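Local coordinates for periplasmic aliphatic sulphonates-binding protein (Escherichia coli, PDB 2X26) that probably binds aliphatic sulphonates in the periplasm as the solute-binding component of an ABC-type alkanesulphonate import system, at residues H22-L25 and E26-Y29; G60-P63 and P64-Q68; A127-K130 and F131-Q135; D143-A146 and A147-G151. All coordinates share one frame; numbering follows the deposited sequence.

Contact 1: residues H22-L25 and E26-Y29; sequences HQLL and EKRY
The phenol ring of Y29 meets L25 one helical turn back. The carbonyl oxygen L25 O sits at the ring's edge, near its plane, while methyl CD2 of L25 reaches CE2 of Y29 at 3.8 Å. F201 adds an edge-to-face ring contact from another helix. With an alanine here, L25 CD2 and the F201 ring would probably lose the aromatic partner they share, and a gap would open at the helix end. R28 runs its extended chain past L24 O, CG at 3.2 Å, and carries the guanidinium, also flat, to a salt bridge with E211.

Two side chains fold back over the start of the helix. The glutamate chain bends at chi2 (85°), which brings E26 OE1 to 3.3 Å from Q23 CA. Water 2 joins that oxygen (2.7 Å from E26 OE1) to the L25 N-H, and OE2 takes the indole N-H of W36. The K27 chain bends at chi3 (-76°) and lays its CE 3.3 Å from H22 O; NZ then holds water 1.

Backbone bonds from K27 N to Q23 O and from R28 N to L24 O wind the turn, and Y29 N closes it on L25 O at 2.9 Å. Q23, at positive phi, is both the C-prime residue of the Schellman motif ending the preceding helix and the N-cap of this one, so that two short helices follow each other in the beta-alpha-beta crossover between parallel strands 4-9 and 33-38.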
ATOM      1  N   HIS A  22      13.459   3.902  13.581  1.00  5.54           N
ATOM      2  CA  HIS A  22      13.568   3.773  15.031  1.00  6.63           C
ATOM      3  C   HIS A  22      14.167   2.463  15.489  1.00  6.21           C
ATOM      4  O   HIS A  22      14.319   2.220  16.679  1.00  7.01           O
ATOM      5  CB  HIS A  22      12.206   4.035  15.695  1.00  7.32           C
ATOM      6  CG  HIS A  22      11.772   5.459  15.586  1.00  9.07           C
ATOM      7  ND1 HIS A  22      11.981   6.363  16.600  1.00 10.40           N
ATOM      8  CD2 HIS A  22      11.155   6.134  14.602  1.00 11.86           C
ATOM      9  CE1 HIS A  22      11.516   7.547  16.237  1.00 13.64           C
ATOM     10  NE2 HIS A  22      10.991   7.435  15.033  1.00 11.02           N
ATOM     11  N   GLN A  23      14.551   1.618  14.531  1.00  5.30           N
ATOM     12  CA  GLN A  23      15.140   0.312  14.817  1.00  4.90           C
ATOM     13  C   GLN A  23      14.278  -0.577  15.697  1.00  5.09           C
ATOM     14  O   GLN A  23      14.776  -1.387  16.454  1.00  4.54           O
ATOM     15  CB  GLN A  23      16.593   0.436  15.361  1.00  6.23           C
ATOM     16  CG  GLN A  23      17.497   1.029  14.254  1.00 10.89           C
ATOM     17  CD  GLN A  23      18.967   1.013  14.594  1.00 18.55           C
ATOM     18  OE1 GLN A  23      19.347   0.613  15.675  1.00 21.05           O
ATOM     19  NE2 GLN A  23      19.806   1.440  13.651  1.00 21.49           N
ATOM     20  N   LEU A  24      12.966  -0.426  15.597  1.00  5.30           N
ATOM     21  CA  LEU A  24      12.061  -1.157  16.501  1.00  5.23           C
ATOM     22  C   LEU A  24      12.136  -2.672  16.350  1.00  6.57           C
ATOM     23  O   LEU A  24      12.153  -3.379  17.357  1.00  5.13           O
ATOM     24  CB  LEU A  24      10.623  -0.699  16.297  1.00  5.59           C
ATOM     25  CG  LEU A  24      10.325   0.783  16.573  1.00  5.14           C
ATOM     26  CD1 LEU A  24       8.867   0.998  16.247  1.00  8.77           C
ATOM     27  CD2 LEU A  24      10.686   1.177  18.044  1.00  9.75           C
ATOM     28  N   LEU A  25      12.229  -3.169  15.115  1.00  5.16           N
ATOM     29  CA  LEU A  25      12.291  -4.622  14.900  1.00  5.97           C
ATOM     30  C   LEU A  25      13.616  -5.200  15.346  1.00  6.49           C
ATOM     31  O   LEU A  25      13.670  -6.272  15.915  1.00  6.90           O
ATOM     32  CB  LEU A  25      12.054  -4.982  13.430  1.00  4.60           C
ATOM     33  CG  LEU A  25      10.642  -4.780  12.905  1.00  7.04           C
ATOM     34  CD1 LEU A  25      10.528  -5.309  11.496  1.00  7.47           C
ATOM     35  CD2 LEU A  25       9.547  -5.435  13.769  1.00  7.69           C
ATOM     36  N   GLU A  26      14.690  -4.475  15.072  1.00  6.77           N
ATOM     37  CA  GLU A  26      16.000  -4.947  15.492  1.00  6.90           C
ATOM     38  C   GLU A  26      16.034  -5.096  17.011  1.00  8.00           C
ATOM     39  O   GLU A  26      16.589  -6.072  17.515  1.00  6.91           O
ATOM     40  CB  GLU A  26      17.097  -4.017  14.979  1.00  8.19           C
ATOM     41  CG  GLU A  26      17.319  -4.053  13.449  1.00  6.83           C
ATOM     42  CD  GLU A  26      16.403  -3.154  12.668  1.00  8.94           C
ATOM     43  OE1 GLU A  26      15.492  -2.533  13.245  1.00  5.22           O
ATOM     44  OE2 GLU A  26      16.606  -3.058  11.439  1.00  6.17           O
ATOM     45  N   LYS A  27      15.436  -4.146  17.721  1.00  7.74           N
ATOM     46  CA  LYS A  27      15.438  -4.181  19.166  1.00  9.59           C
ATOM     47  C   LYS A  27      14.444  -5.217  19.691  1.00 10.62           C
ATOM     48  O   LYS A  27      14.747  -5.918  20.665  1.00  7.43           O
ATOM     49  CB  LYS A  27      15.105  -2.804  19.715  1.00  9.48           C
ATOM     50  CG  LYS A  27      16.187  -1.779  19.458  1.00 13.34           C
ATOM     51  CD  LYS A  27      15.842  -0.456  20.137  1.00 17.38           C
ATOM     52  CE  LYS A  27      14.773   0.344  19.397  1.00 22.03           C
ATOM     53  NZ  LYS A  27      13.951   1.269  20.274  1.00 24.14           N
ATOM     54  N   ARG A  28      13.260  -5.353  19.029  1.00 10.72           N
ATOM     55  CA  ARG A  28      12.273  -6.317  19.546  1.00 11.10           C
ATOM     56  C   ARG A  28      12.574  -7.768  19.309  1.00 10.07           C
ATOM     57  O   ARG A  28      12.200  -8.610  20.122  1.00  9.44           O
ATOM     58  CB  ARG A  28      10.888  -6.056  19.030  1.00 12.20           C
ATOM     59  CG  ARG A  28      10.398  -4.817  19.578  1.00 16.87           C
ATOM     60  CD  ARG A  28       9.002  -4.593  19.198  1.00 22.08           C
ATOM     61  NE  ARG A  28       8.683  -3.271  19.660  1.00 25.24           N
ATOM     62  CZ  ARG A  28       7.476  -2.752  19.597  1.00 27.97           C
ATOM     63  NH1 ARG A  28       6.494  -3.470  19.068  1.00 26.27           N
ATOM     64  NH2 ARG A  28       7.275  -1.527  20.058  1.00 27.67           N
ATOM     65  N   TYR A  29      13.240  -8.051  18.201  1.00  7.86           N
ATOM     66  CA  TYR A  29      13.589  -9.380  17.784  1.00  9.47           C
ATOM     67  C   TYR A  29      15.162  -9.479  17.599  1.00  9.76           C
ATOM     68  O   TYR A  29      15.654  -9.585  16.479  1.00  7.84           O
ATOM     69  CB  TYR A  29      12.845  -9.694  16.496  1.00  9.40           C
ATOM     70  CG  TYR A  29      11.349  -9.541  16.658  1.00  9.34           C
ATOM     71  CD1 TYR A  29      10.597 -10.538  17.295  1.00 10.29           C
ATOM     72  CD2 TYR A  29      10.677  -8.408  16.186  1.00 11.35           C
ATOM     73  CE1 TYR A  29       9.191 -10.392  17.465  1.00 10.33           C
ATOM     74  CE2 TYR A  29       9.276  -8.259  16.369  1.00 11.15           C
ATOM     75  CZ  TYR A  29       8.548  -9.278  16.984  1.00 12.03           C
ATOM     76  OH  TYR A  29       7.168  -9.183  17.177  1.00 13.70           O
TER
HETATM   77  O   HOH W   1      13.137   3.784  19.442  1.00 18.14           O
HETATM   78  O   HOH W   2      12.946  -1.757  12.677  1.00  4.14           O

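Contact 2: residues G60-P63 and P64-Q68; sequences GDIP and PIFAQ
Two backbone hydrogen bonds tie G60-P63 to P64-Q68, and they differ in shape. I65 N reaches I62 O at 2.9 Å, a three-residue step in which the donor stands 44° out of the carbonyl plane. A67 N approaches P63 O in the carbonyl plane at 3.2 Å, a regular alpha-helical bond.

Apolar contacts run along two sides. Rings P63 and P64 lie side by side, and the approach of P63 CB to P64 CD, 3.5 Å, is tighter than usual. On the flank, I62 CG2 stands anti to its own backbone nitrogen, which carries it alongside F66 and to within 3.5 Å of CE2 at the ring edge. I62 CD1 and I65 CD1 come together more loosely, against helix 255-270.

Polar carbonyls also meet carbon. G60 O lies 3.2 Å from P64 CD, where a residue other than proline would carry an N-H, and I62 O sits in the plane of the F66 ring at its edge. A glycine in place of P64 would probably open a gap between P63, G60 O and L189 of strand 186-191, and give the backbone more freedom to turn.

Prolines, which have no N-H to give, are readily accommodated in the first turn of a helix. Here that turn lies near the start of helix 62-69, soon after strand 56-59, as strand passes to helix in the alpha/beta domain of a periplasmic binding protein.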
ATOM      1  N   GLY A  60      -0.120  -1.117  -2.118  1.00  6.29           N
ATOM      2  CA  GLY A  60      -1.514  -0.700  -2.195  1.00  8.27           C
ATOM      3  C   GLY A  60      -2.403  -1.852  -2.597  1.00  9.15           C
ATOM      4  O   GLY A  60      -1.945  -2.989  -2.711  1.00  9.10           O
ATOM      5  N   ASP A  61      -3.671  -1.552  -2.856  1.00  8.35           N
ATOM      6  CA  ASP A  61      -4.624  -2.610  -3.193  1.00  9.03           C
ATOM      7  C   ASP A  61      -4.479  -3.153  -4.638  1.00  9.52           C
ATOM      8  O   ASP A  61      -4.883  -4.308  -4.936  1.00  9.20           O
ATOM      9  CB  ASP A  61      -6.060  -2.164  -2.889  1.00  9.93           C
ATOM     10  CG  ASP A  61      -6.461  -0.852  -3.554  1.00 14.47           C
ATOM     11  OD1 ASP A  61      -5.633   0.086  -3.608  1.00 19.90           O
ATOM     12  OD2 ASP A  61      -7.657  -0.752  -3.994  1.00 15.24           O
ATOM     13  N   ILE A  62      -3.837  -2.386  -5.512  1.00  8.11           N
ATOM     14  CA  ILE A  62      -3.790  -2.791  -6.908  1.00  8.60           C
ATOM     15  C   ILE A  62      -2.695  -3.808  -7.278  1.00  7.94           C
ATOM     16  O   ILE A  62      -3.028  -4.850  -7.879  1.00  8.09           O
ATOM     17  CB  ILE A  62      -3.727  -1.569  -7.885  1.00  9.42           C
ATOM     18  CG1 ILE A  62      -4.922  -0.617  -7.687  1.00 10.08           C
ATOM     19  CG2 ILE A  62      -3.601  -2.089  -9.338  1.00  9.11           C
ATOM     20  CD1 ILE A  62      -6.275  -1.313  -7.553  1.00 10.99           C
ATOM     21  N   PRO A  63      -1.416  -3.547  -6.906  1.00  7.24           N
ATOM     22  CA  PRO A  63      -0.375  -4.495  -7.336  1.00  7.00           C
ATOM     23  C   PRO A  63      -0.656  -5.968  -7.036  1.00  7.25           C
ATOM     24  O   PRO A  63      -0.347  -6.804  -7.876  1.00  8.45           O
ATOM     25  CB  PRO A  63       0.911  -3.957  -6.671  1.00  6.01           C
ATOM     26  CG  PRO A  63       0.661  -2.410  -6.593  1.00  7.73           C
ATOM     27  CD  PRO A  63      -0.838  -2.337  -6.260  1.00  7.03           C
ATOM     28  N   PRO A  64      -1.222  -6.320  -5.858  1.00  6.36           N
ATOM     29  CA  PRO A  64      -1.437  -7.729  -5.588  1.00  7.14           C
ATOM     30  C   PRO A  64      -2.396  -8.394  -6.544  1.00  8.05           C
ATOM     31  O   PRO A  64      -2.300  -9.613  -6.751  1.00  9.34           O
ATOM     32  CB  PRO A  64      -2.125  -7.753  -4.229  1.00  8.15           C
ATOM     33  CG  PRO A  64      -1.718  -6.459  -3.580  1.00  8.61           C
ATOM     34  CD  PRO A  64      -1.513  -5.477  -4.688  1.00  5.55           C
ATOM     35  N   ILE A  65      -3.351  -7.626  -7.080  1.00  6.70           N
ATOM     36  CA  ILE A  65      -4.316  -8.223  -8.020  1.00  6.51           C
ATOM     37  C   ILE A  65      -3.553  -8.694  -9.264  1.00  6.18           C
ATOM     38  O   ILE A  65      -3.767  -9.829  -9.750  1.00  6.89           O
ATOM     39  CB  ILE A  65      -5.413  -7.191  -8.426  1.00  5.75           C
ATOM     40  CG1 ILE A  65      -6.213  -6.824  -7.197  1.00  6.32           C
ATOM     41  CG2 ILE A  65      -6.298  -7.795  -9.557  1.00  5.71           C
ATOM     42  CD1 ILE A  65      -7.203  -5.583  -7.380  1.00  7.62           C
ATOM     43  N   PHE A  66      -2.670  -7.852  -9.786  1.00  7.59           N
ATOM     44  CA  PHE A  66      -1.817  -8.293 -10.931  1.00  8.33           C
ATOM     45  C   PHE A  66      -0.998  -9.557 -10.637  1.00  9.07           C
ATOM     46  O   PHE A  66      -0.977 -10.481 -11.447  1.00  8.77           O
ATOM     47  CB  PHE A  66      -0.863  -7.183 -11.372  1.00  8.01           C
ATOM     48  CG  PHE A  66      -1.516  -6.097 -12.120  1.00  9.26           C
ATOM     49  CD1 PHE A  66      -1.463  -6.056 -13.495  1.00 13.09           C
ATOM     50  CD2 PHE A  66      -2.189  -5.089 -11.442  1.00 13.28           C
ATOM     51  CE1 PHE A  66      -2.085  -5.041 -14.188  1.00 13.31           C
ATOM     52  CE2 PHE A  66      -2.802  -4.066 -12.140  1.00 14.76           C
ATOM     53  CZ  PHE A  66      -2.762  -4.053 -13.513  1.00 14.84           C
ATOM     54  N   ALA A  67      -0.354  -9.605  -9.483  1.00  8.55           N
ATOM     55  CA  ALA A  67       0.483 -10.780  -9.153  1.00  8.10           C
ATOM     56  C   ALA A  67      -0.382 -12.047  -8.973  1.00  8.08           C
ATOM     57  O   ALA A  67      -0.057 -13.131  -9.455  1.00  7.44           O
ATOM     58  CB  ALA A  67       1.349 -10.474  -7.853  1.00  7.91           C
ATOM     59  N   GLN A  68      -1.525 -11.900  -8.309  1.00  7.64           N
ATOM     60  CA  GLN A  68      -2.315 -13.067  -7.999  1.00  7.86           C
ATOM     61  C   GLN A  68      -2.986 -13.553  -9.263  1.00  8.19           C
ATOM     62  O   GLN A  68      -3.167 -14.761  -9.470  1.00  7.30           O
ATOM     63  CB  GLN A  68      -3.286 -12.783  -6.822  1.00  7.67           C
ATOM     64  CG  GLN A  68      -2.427 -12.426  -5.527  1.00  9.88           C
ATOM     65  CD  GLN A  68      -3.225 -11.738  -4.403  1.00 13.99           C
ATOM     66  OE1 GLN A  68      -4.322 -11.167  -4.615  1.00 12.61           O
ATOM     67  NE2 GLN A  68      -2.661 -11.784  -3.200  1.00 14.68           N
TER

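Contact 3: residues A127-K130 and F131-Q135; sequences AGLK and FTDIQ
K130 and D133 close a type I beta-turn, K130-F131-T132-D133, in the connection of a beta-alpha-beta unit that runs from strand 107-110 through helix 115-126 to strand 135-138. The helix has just ended in a Schellman motif with G128 at positive phi, and this turn then leads the chain into strand 135-138.

The tight part is the turn itself and the inner side next to it. D133 N donates to K130 O at 2.8 Å, though from well above the carbonyl plane, 54° out of it. L129 crosses the aspartate at a slant, its CD2 lying 4.0 Å from D133 CB, so the leucine covers the aliphatic root of an otherwise polar side chain. The F131 ring turns inward, away from these residues, into a cluster with F110, H117, L120, L121 and L124; I134 follows it onto L124 and V108.

The outer side is much looser. The K130 chain is extended as far as CE, bends only at its last torsion (76°), and leads away from the turn. Its ammonium stays 6.4 Å from D133 OD2 at NZ, too far for a salt bridge, although the opposite charges may still attract weakly. T132 adds little more than OG1 at 4.0 Å from K130 CB.

The carboxylate is held to the turn by a backbone N-H: with CG anti to the carbonyl carbon (chi1 -68°), D133 OD2 swings back over the turn and receives the K130 N-H on its anti lone pair at 2.7 Å.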
ATOM      1  N   ALA A 127     -20.592   9.220 -12.369  1.00  7.57           N
ATOM      2  CA  ALA A 127     -21.110  10.323 -13.164  1.00  8.10           C
ATOM      3  C   ALA A 127     -21.697   9.825 -14.502  1.00  8.01           C
ATOM      4  O   ALA A 127     -22.056  10.615 -15.412  1.00  9.48           O
ATOM      5  CB  ALA A 127     -19.958  11.359 -13.392  1.00 10.06           C
ATOM      6  N   GLY A 128     -21.836   8.506 -14.615  1.00  7.64           N
ATOM      7  CA  GLY A 128     -22.484   7.873 -15.772  1.00  7.09           C
ATOM      8  C   GLY A 128     -21.589   7.925 -16.993  1.00  7.52           C
ATOM      9  O   GLY A 128     -22.102   8.080 -18.106  1.00  6.26           O
ATOM     10  N   LEU A 129     -20.270   7.799 -16.786  1.00  8.62           N
ATOM     11  CA  LEU A 129     -19.295   7.866 -17.879  1.00  9.32           C
ATOM     12  C   LEU A 129     -18.377   6.655 -17.929  1.00  9.99           C
ATOM     13  O   LEU A 129     -18.211   5.951 -16.924  1.00  9.93           O
ATOM     14  CB  LEU A 129     -18.463   9.145 -17.796  1.00  9.61           C
ATOM     15  CG  LEU A 129     -19.211  10.493 -17.812  1.00  9.85           C
ATOM     16  CD1 LEU A 129     -18.243  11.644 -17.538  1.00  9.44           C
ATOM     17  CD2 LEU A 129     -19.961  10.751 -19.144  1.00  9.89           C
ATOM     18  N   LYS A 130     -17.795   6.408 -19.106  1.00 10.36           N
ATOM     19  CA  LYS A 130     -16.788   5.361 -19.258  1.00 10.17           C
ATOM     20  C   LYS A 130     -15.494   5.977 -19.841  1.00  9.03           C
ATOM     21  O   LYS A 130     -15.484   7.154 -20.200  1.00  9.05           O
ATOM     22  CB  LYS A 130     -17.331   4.275 -20.198  1.00 12.33           C
ATOM     23  CG  LYS A 130     -18.447   3.373 -19.625  1.00 13.58           C
ATOM     24  CD  LYS A 130     -18.766   2.268 -20.641  1.00 17.55           C
ATOM     25  CE  LYS A 130     -19.675   1.183 -20.041  1.00 22.13           C
ATOM     26  NZ  LYS A 130     -21.137   1.562 -19.906  1.00 24.38           N
ATOM     27  N   PHE A 131     -14.417   5.196 -19.954  1.00  8.10           N
ATOM     28  CA  PHE A 131     -13.175   5.718 -20.551  1.00  7.96           C
ATOM     29  C   PHE A 131     -13.348   6.161 -21.995  1.00  8.64           C
ATOM     30  O   PHE A 131     -12.528   6.931 -22.519  1.00  8.54           O
ATOM     31  CB  PHE A 131     -12.037   4.690 -20.491  1.00  8.31           C
ATOM     32  CG  PHE A 131     -11.222   4.765 -19.240  1.00  8.28           C
ATOM     33  CD1 PHE A 131     -11.730   5.338 -18.077  1.00  8.52           C
ATOM     34  CD2 PHE A 131      -9.938   4.246 -19.224  1.00  9.58           C
ATOM     35  CE1 PHE A 131     -10.934   5.385 -16.896  1.00  9.68           C
ATOM     36  CE2 PHE A 131      -9.178   4.269 -18.091  1.00  9.60           C
ATOM     37  CZ  PHE A 131      -9.658   4.856 -16.929  1.00  9.73           C
ATOM     38  N   THR A 132     -14.386   5.649 -22.653  1.00  8.02           N
ATOM     39  CA  THR A 132     -14.637   6.032 -24.050  1.00  9.42           C
ATOM     40  C   THR A 132     -15.303   7.403 -24.090  1.00 10.09           C
ATOM     41  O   THR A 132     -15.515   7.956 -25.159  1.00 10.70           O
ATOM     42  CB  THR A 132     -15.451   4.964 -24.843  1.00  9.79           C
ATOM     43  OG1 THR A 132     -16.601   4.546 -24.103  1.00  9.81           O
ATOM     44  CG2 THR A 132     -14.593   3.764 -25.169  1.00  9.28           C
ATOM     45  N   ASP A 133     -15.616   7.958 -22.912  1.00 10.70           N
ATOM     46  CA  ASP A 133     -16.313   9.251 -22.826  1.00 10.49           C
ATOM     47  C   ASP A 133     -15.316  10.392 -22.546  1.00 10.11           C
ATOM     48  O   ASP A 133     -15.691  11.557 -22.588  1.00  9.71           O
ATOM     49  CB  ASP A 133     -17.425   9.224 -21.771  1.00 10.49           C
ATOM     50  CG  ASP A 133     -18.595   8.305 -22.160  1.00 12.69           C
ATOM     51  OD1 ASP A 133     -19.179   8.461 -23.277  1.00 11.88           O
ATOM     52  OD2 ASP A 133     -18.959   7.428 -21.337  1.00 10.73           O
ATOM     53  N   ILE A 134     -14.062  10.044 -22.244  1.00  9.34           N
ATOM     54  CA  ILE A 134     -12.968  11.033 -22.135  1.00  9.20           C
ATOM     55  C   ILE A 134     -11.796  10.623 -23.041  1.00  8.73           C
ATOM     56  O   ILE A 134     -11.898   9.653 -23.800  1.00  8.36           O
ATOM     57  CB  ILE A 134     -12.424  11.175 -20.682  1.00  9.21           C
ATOM     58  CG1 ILE A 134     -11.779   9.874 -20.230  1.00  9.74           C
ATOM     59  CG2 ILE A 134     -13.583  11.510 -19.702  1.00  8.53           C
ATOM     60  CD1 ILE A 134     -10.918   9.978 -18.965  1.00 13.22           C
ATOM     61  N   GLN A 135     -10.695  11.353 -22.949  1.00  7.48           N
ATOM     62  CA  GLN A 135      -9.458  10.982 -23.628  0.50  8.60           C
ATOM     63  C   GLN A 135      -8.398  10.543 -22.602  1.00  8.39           C
ATOM     64  O   GLN A 135      -7.662  11.395 -22.071  1.00  8.59           O
ATOM     65  CB  GLN A 135      -8.959  12.161 -24.472  0.50  8.37           C
ATOM     66  CG  GLN A 135      -9.771  12.406 -25.749  0.50 10.36           C
ATOM     67  CD  GLN A 135      -8.932  12.944 -26.912  0.50 13.59           C
ATOM     68  OE1 GLN A 135      -8.569  14.123 -26.951  0.50 15.98           O
ATOM     69  NE2 GLN A 135      -8.633  12.075 -27.874  0.50 13.40           N
TER

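Contact 4: residues D143-A146 and A147-G151; sequences DARA and AFQQG
Alpha-helical i to i+4 bonds run on to the Q150 N-H, with A147, F148, Q149 and Q150 donating to the carbonyls of D143, A144, R145 and A146; the first is the longest, 3.2 Å from A147 N to D143 O. The helix itself, 141-149, ends at Q149, in the connection from strand 135-138 to strand 155-159. G151, at positive phi, closes it in a Schellman motif, its N-H returning to F148 O at 3.2 Å.

The inner side is apolar. F148 stands with CG anti to its backbone N (chi1 -175°), which carries the ring away from the preceding turn towards W156 and V153, while its CB rests 3.4 Å from A144 O. A144 packs beside it on W156 and L139.

R145 touches W156 as well as running beside Q149, guanidinium and amide planes 34° apart. Q149 has two conformers, so its NE2 at 3.9 Å from R145 CG describes one placement alone; NE2 also makes a weak hydrogen bond to Q169. Q150 folds back along the helix end. Its amide NE2 comes within 3.9 Å of A146 CB, and its CG lies 3.2 Å from A146 O, the same oxygen that accepts the Q150 N-H.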
ATOM      1  N   ASP A 143       5.885  12.644 -16.041  1.00  9.27           N
ATOM      2  CA  ASP A 143       5.394  13.049 -17.366  1.00  8.93           C
ATOM      3  C   ASP A 143       4.020  13.720 -17.298  1.00  8.49           C
ATOM      4  O   ASP A 143       3.723  14.657 -18.081  1.00  9.28           O
ATOM      5  CB  ASP A 143       5.356  11.859 -18.331  1.00 10.70           C
ATOM      6  CG  ASP A 143       6.749  11.329 -18.696  1.00 14.16           C
ATOM      7  OD1 ASP A 143       7.737  12.102 -18.662  1.00 13.90           O
ATOM      8  OD2 ASP A 143       6.844  10.115 -19.018  1.00 15.57           O
ATOM      9  N   ALA A 144       3.152  13.215 -16.393  1.00  6.48           N
ATOM     10  CA  ALA A 144       1.851  13.781 -16.215  1.00  6.08           C
ATOM     11  C   ALA A 144       1.894  15.177 -15.584  1.00  5.75           C
ATOM     12  O   ALA A 144       1.110  16.047 -15.979  1.00  6.54           O
ATOM     13  CB  ALA A 144       0.968  12.825 -15.381  1.00  3.40           C
ATOM     14  N   ARG A 145       2.766  15.358 -14.591  1.00  7.12           N
ATOM     15  CA  ARG A 145       2.945  16.633 -13.885  1.00  6.79           C
ATOM     16  C   ARG A 145       3.286  17.728 -14.899  1.00  6.82           C
ATOM     17  O   ARG A 145       2.680  18.822 -14.885  1.00  6.20           O
ATOM     18  CB  ARG A 145       4.040  16.519 -12.818  1.00  7.19           C
ATOM     19  CG  ARG A 145       4.323  17.832 -12.052  1.00  9.46           C
ATOM     20  CD  ARG A 145       5.370  17.589 -10.985  1.00 14.49           C
ATOM     21  NE  ARG A 145       6.602  17.068 -11.579  1.00 17.45           N
ATOM     22  CZ  ARG A 145       7.396  16.146 -11.031  1.00 20.26           C
ATOM     23  NH1 ARG A 145       7.120  15.603  -9.847  1.00 18.78           N
ATOM     24  NH2 ARG A 145       8.494  15.770 -11.682  1.00 22.37           N
ATOM     25  N   ALA A 146       4.194  17.410 -15.821  1.00  6.52           N
ATOM     26  CA  ALA A 146       4.592  18.366 -16.857  1.00  7.16           C
ATOM     27  C   ALA A 146       3.439  18.725 -17.780  1.00  8.25           C
ATOM     28  O   ALA A 146       3.202  19.902 -18.053  1.00  8.24           O
ATOM     29  CB  ALA A 146       5.779  17.843 -17.661  1.00  6.97           C
ATOM     30  N   ALA A 147       2.729  17.705 -18.271  1.00  7.89           N
ATOM     31  CA  ALA A 147       1.646  17.918 -19.191  1.00  7.58           C
ATOM     32  C   ALA A 147       0.560  18.803 -18.586  1.00  7.76           C
ATOM     33  O   ALA A 147       0.023  19.686 -19.267  1.00  7.06           O
ATOM     34  CB  ALA A 147       1.075  16.580 -19.633  1.00  7.74           C
ATOM     35  N   PHE A 148       0.252  18.557 -17.314  1.00  8.07           N
ATOM     36  CA  PHE A 148      -0.758  19.305 -16.566  1.00  8.14           C
ATOM     37  C   PHE A 148      -0.309  20.772 -16.407  1.00  8.79           C
ATOM     38  O   PHE A 148      -1.098  21.691 -16.670  1.00  8.37           O
ATOM     39  CB  PHE A 148      -0.979  18.593 -15.240  1.00  8.23           C
ATOM     40  CG  PHE A 148      -2.077  19.164 -14.376  1.00  7.67           C
ATOM     41  CD1 PHE A 148      -3.379  19.393 -14.870  1.00 10.03           C
ATOM     42  CD2 PHE A 148      -1.818  19.418 -13.038  1.00  8.29           C
ATOM     43  CE1 PHE A 148      -4.389  19.916 -14.043  1.00 10.81           C
ATOM     44  CE2 PHE A 148      -2.819  19.932 -12.200  1.00 12.70           C
ATOM     45  CZ  PHE A 148      -4.107  20.172 -12.691  1.00 11.32           C
ATOM     46  N   GLN A 149       0.956  20.987 -16.032  1.00  8.51           N
ATOM     47  CA  GLN A 149       1.496  22.360 -15.906  0.50  9.40           C
ATOM     48  C   GLN A 149       1.494  23.125 -17.225  1.00  9.66           C
ATOM     49  O   GLN A 149       1.305  24.352 -17.249  1.00  9.94           O
ATOM     50  CB  GLN A 149       2.900  22.353 -15.307  0.50 10.01           C
ATOM     51  CG  GLN A 149       2.905  22.129 -13.819  0.50 10.97           C
ATOM     52  CD  GLN A 149       4.281  21.779 -13.312  0.50 12.84           C
ATOM     53  OE1 GLN A 149       5.197  21.524 -14.099  0.50 13.69           O
ATOM     54  NE2 GLN A 149       4.435  21.742 -11.989  0.50 13.26           N
ATOM     55  N   GLN A 150       1.663  22.407 -18.325  1.00  9.41           N
ATOM     56  CA  GLN A 150       1.718  23.022 -19.658  1.00  9.32           C
ATOM     57  C   GLN A 150       0.348  23.156 -20.361  1.00  9.36           C
ATOM     58  O   GLN A 150       0.274  23.563 -21.553  1.00  8.41           O
ATOM     59  CB  GLN A 150       2.686  22.227 -20.499  1.00 10.09           C
ATOM     60  CG  GLN A 150       4.107  22.279 -19.923  1.00 12.57           C
ATOM     61  CD  GLN A 150       4.994  21.235 -20.531  1.00 18.18           C
ATOM     62  OE1 GLN A 150       4.617  20.584 -21.508  1.00 22.74           O
ATOM     63  NE2 GLN A 150       6.160  21.029 -19.937  1.00 19.81           N
ATOM     64  N   GLY A 151      -0.702  22.800 -19.613  1.00  8.56           N
ATOM     65  CA  GLY A 151      -2.110  22.870 -20.065  1.00 10.53           C
ATOM     66  C   GLY A 151      -2.395  21.884 -21.179  1.00  9.75           C
ATOM     67  O   GLY A 151      -3.305  22.106 -21.965  1.00 10.28           O
TER

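Overall arrangement
The four contacts follow one another along the chain without nesting, and none touches another. Contacts 1 and 2 belong to the domain built on the sheet containing strands 4-9, 33-38 and 56-59, with centres about 29 Å apart. Contacts 3 and 4 belong to the second five-stranded sheet, around strands 107-110, 135-138 and 155-159, their centres about 21 Å apart. Contact 1 lies opposite both, about 49 Å from contact 3 between centres. Contact 2 is the innermost. Contacts 1, 2 and 4 lie on helices that connect strands, and contact 3 on the turn leading from a helix into one, in the two-domain fold of periplasmic binding proteins, whose domains typically enclose the ligand between them.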